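PDB 3KF6: protein ten1 from Schizosaccharomyces pombe, which is required for telomere maintenance, binds single-stranded telomeric DNA and partners Stn1 in an Rpa2-Rpa3-like complex. Local coordinates for residues 25-30 / 84-89. Sequence-based numbering, arbitrary orientation.
Sequences RFLGCV and RSAVGI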
loop_
_atom_site.group_PDB
_atom_site.type_symbol
_atom_site.label_atom_id
_atom_site.label_comp_id
_atom_site.label_asym_id
_atom_site.label_seq_id
_atom_site.Cartn_x
_atom_site.Cartn_y
_atom_site.Cartn_z
ATOM N N ARG B 25 -4.264 -8.513 -1.802
ATOM C CA ARG B 25 -3.470 -8.431 -0.582
ATOM C C ARG B 25 -4.357 -8.903 0.563
ATOM O O ARG B 25 -5.487 -8.431 0.719
ATOM C CB ARG B 25 -2.976 -7.009 -0.296
ATOM C CG ARG B 25 -2.320 -6.949 1.081
ATOM C CD ARG B 25 -1.839 -5.574 1.477
ATOM N NE ARG B 25 -1.561 -5.530 2.911
ATOM C CZ ARG B 25 -0.923 -4.532 3.517
ATOM N NH1 ARG B 25 -0.490 -3.490 2.813
ATOM N NH2 ARG B 25 -0.724 -4.576 4.829
ATOM N N PHE B 26 -3.854 -9.845 1.358
ATOM C CA PHE B 26 -4.623 -10.365 2.478
ATOM C C PHE B 26 -3.729 -10.915 3.580
ATOM O O PHE B 26 -2.541 -11.177 3.367
ATOM C CB PHE B 26 -5.588 -11.463 2.004
ATOM C CG PHE B 26 -4.924 -12.574 1.245
ATOM C CD1 PHE B 26 -4.741 -12.484 -0.127
ATOM C CD2 PHE B 26 -4.467 -13.709 1.910
ATOM C CE1 PHE B 26 -4.111 -13.511 -0.835
ATOM C CE2 PHE B 26 -3.833 -14.739 1.213
ATOM C CZ PHE B 26 -3.656 -14.638 -0.159
ATOM N N LEU B 27 -4.322 -11.083 4.756
ATOM C CA LEU B 27 -3.626 -11.602 5.923
ATOM C C LEU B 27 -4.142 -13.012 6.186
ATOM O O LEU B 27 -5.340 -13.274 6.072
ATOM C CB LEU B 27 -3.908 -10.690 7.122
ATOM C CG LEU B 27 -3.364 -11.081 8.493
ATOM C CD1 LEU B 27 -1.846 -11.079 8.474
ATOM C CD2 LEU B 27 -3.886 -10.097 9.534
ATOM N N GLY B 28 -3.242 -13.922 6.536
ATOM C CA GLY B 28 -3.657 -15.288 6.795
ATOM C C GLY B 28 -2.805 -15.964 7.847
ATOM O O GLY B 28 -1.665 -15.558 8.096
ATOM N N CYS B 29 -3.365 -17.005 8.458
ATOM C CA CYS B 29 -2.686 -17.758 9.503
ATOM C C CYS B 29 -2.156 -19.079 8.940
ATOM O O CYS B 29 -2.900 -19.837 8.311
ATOM C CB CYS B 29 -3.668 -18.019 10.643
ATOM S SG CYS B 29 -2.934 -18.793 12.073
ATOM N N VAL B 30 -0.876 -19.359 9.175
ATOM C CA VAL B 30 -0.270 -20.576 8.643
ATOM C C VAL B 30 -0.852 -21.867 9.204
ATOM O O VAL B 30 -0.812 -22.113 10.409
ATOM C CB VAL B 30 1.261 -20.585 8.864
ATOM C CG1 VAL B 30 1.859 -21.870 8.310
ATOM C CG2 VAL B 30 1.889 -19.390 8.169
ATOM N N ARG B 84 5.317 -11.102 4.047
ATOM C CA ARG B 84 5.878 -10.372 5.181
ATOM C C ARG B 84 5.184 -10.849 6.446
ATOM O O ARG B 84 3.992 -11.132 6.436
ATOM C CB ARG B 84 5.660 -8.862 5.036
ATOM C CG ARG B 84 6.637 -8.140 4.112
ATOM C CD ARG B 84 8.045 -8.077 4.714
ATOM N NE ARG B 84 8.937 -7.208 3.948
ATOM C CZ ARG B 84 9.326 -7.444 2.700
ATOM N NH1 ARG B 84 8.904 -8.529 2.062
ATOM N NH2 ARG B 84 10.140 -6.595 2.087
ATOM N N SER B 85 5.933 -10.952 7.536
ATOM C CA SER B 85 5.341 -11.369 8.800
ATOM C C SER B 85 4.465 -10.244 9.353
ATOM O O SER B 85 4.827 -9.071 9.266
ATOM C CB SER B 85 6.443 -11.688 9.814
ATOM O OG SER B 85 5.907 -11.795 11.124
ATOM N N ALA B 86 3.312 -10.607 9.914
ATOM C CA ALA B 86 2.392 -9.640 10.509
ATOM C C ALA B 86 2.367 -9.876 12.018
ATOM O O ALA B 86 1.355 -9.650 12.688
ATOM C CB ALA B 86 0.986 -9.816 9.928
ATOM N N VAL B 87 3.493 -10.331 12.553
ATOM C CA VAL B 87 3.576 -10.613 13.978
ATOM C C VAL B 87 3.174 -9.419 14.832
ATOM O O VAL B 87 3.561 -8.279 14.556
ATOM C CB VAL B 87 4.998 -11.066 14.373
ATOM C CG1 VAL B 87 5.989 -9.945 14.137
ATOM C CG2 VAL B 87 5.010 -11.519 15.824
ATOM N N GLY B 88 2.376 -9.690 15.860
ATOM C CA GLY B 88 1.939 -8.639 16.762
ATOM C C GLY B 88 0.803 -7.768 16.258
ATOM O O GLY B 88 0.375 -6.840 16.952
ATOM N N ILE B 89 0.295 -8.054 15.065
ATOM C CA ILE B 89 -0.783 -7.228 14.541
ATOM C C ILE B 89 -2.047 -7.380 15.374
ATOM O O ILE B 89 -2.348 -8.461 15.895
ATOM C CB ILE B 89 -1.101 -7.562 13.067
ATOM C CG1 ILE B 89 -2.001 -6.472 12.476
ATOM C CG2 ILE B 89 -1.788 -8.914 12.965
ATOM C CD1 ILE B 89 -2.073 -6.488 10.968
#
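With CG turned trans to the backbone N (chi1 176°), Leu-27 extends its branched end from strand 23-34 toward Ala-86 and Ile-89; on the other side Ile-89 has CG1 opposite its own N (chi1 -167°), which leaves the CG2 branch facing the leucine. The fork of Leu-27 divides the work. Leu-27 CD1 presses on Ala-86 CB at 3.4 Å, tighter than usual for two carbons. Leu-27 CD2 meets Ile-89 CG2 tip to tip at a looser 4.2 Å. No hydrogen bond crosses between the segments, so the join is purely apolar. A leucine suits it because its two methyls can serve two partners, and the small alanine lets the chain come in close.

The loop that follows strand 77-85 is shaped by its own hydrogen bonds. Ser-85 OG accepts from Val-87 N at 3.2 Å, an ST turn that overlaps a type II beta turn from Ala-86 to Ile-89, closed by Ile-89 N to Ala-86 O at 3.1 Å. Gly-88 takes the positive phi (79°) that glycine tolerates easily. This reversal brings Ala-86 and Ile-89 to the same leucine. Trp-65 and Asn-67 of strand 65-74 and Leu-91 and Tyr-94 of helix 91-103 also touch Leu-27, while ND2 of Asn-130 of the Stn1 chain hydrogen-bonds to Gly-88 O. The contact thus packs the link between the last strand and the C-terminal helix against the curled sheet of an OB fold.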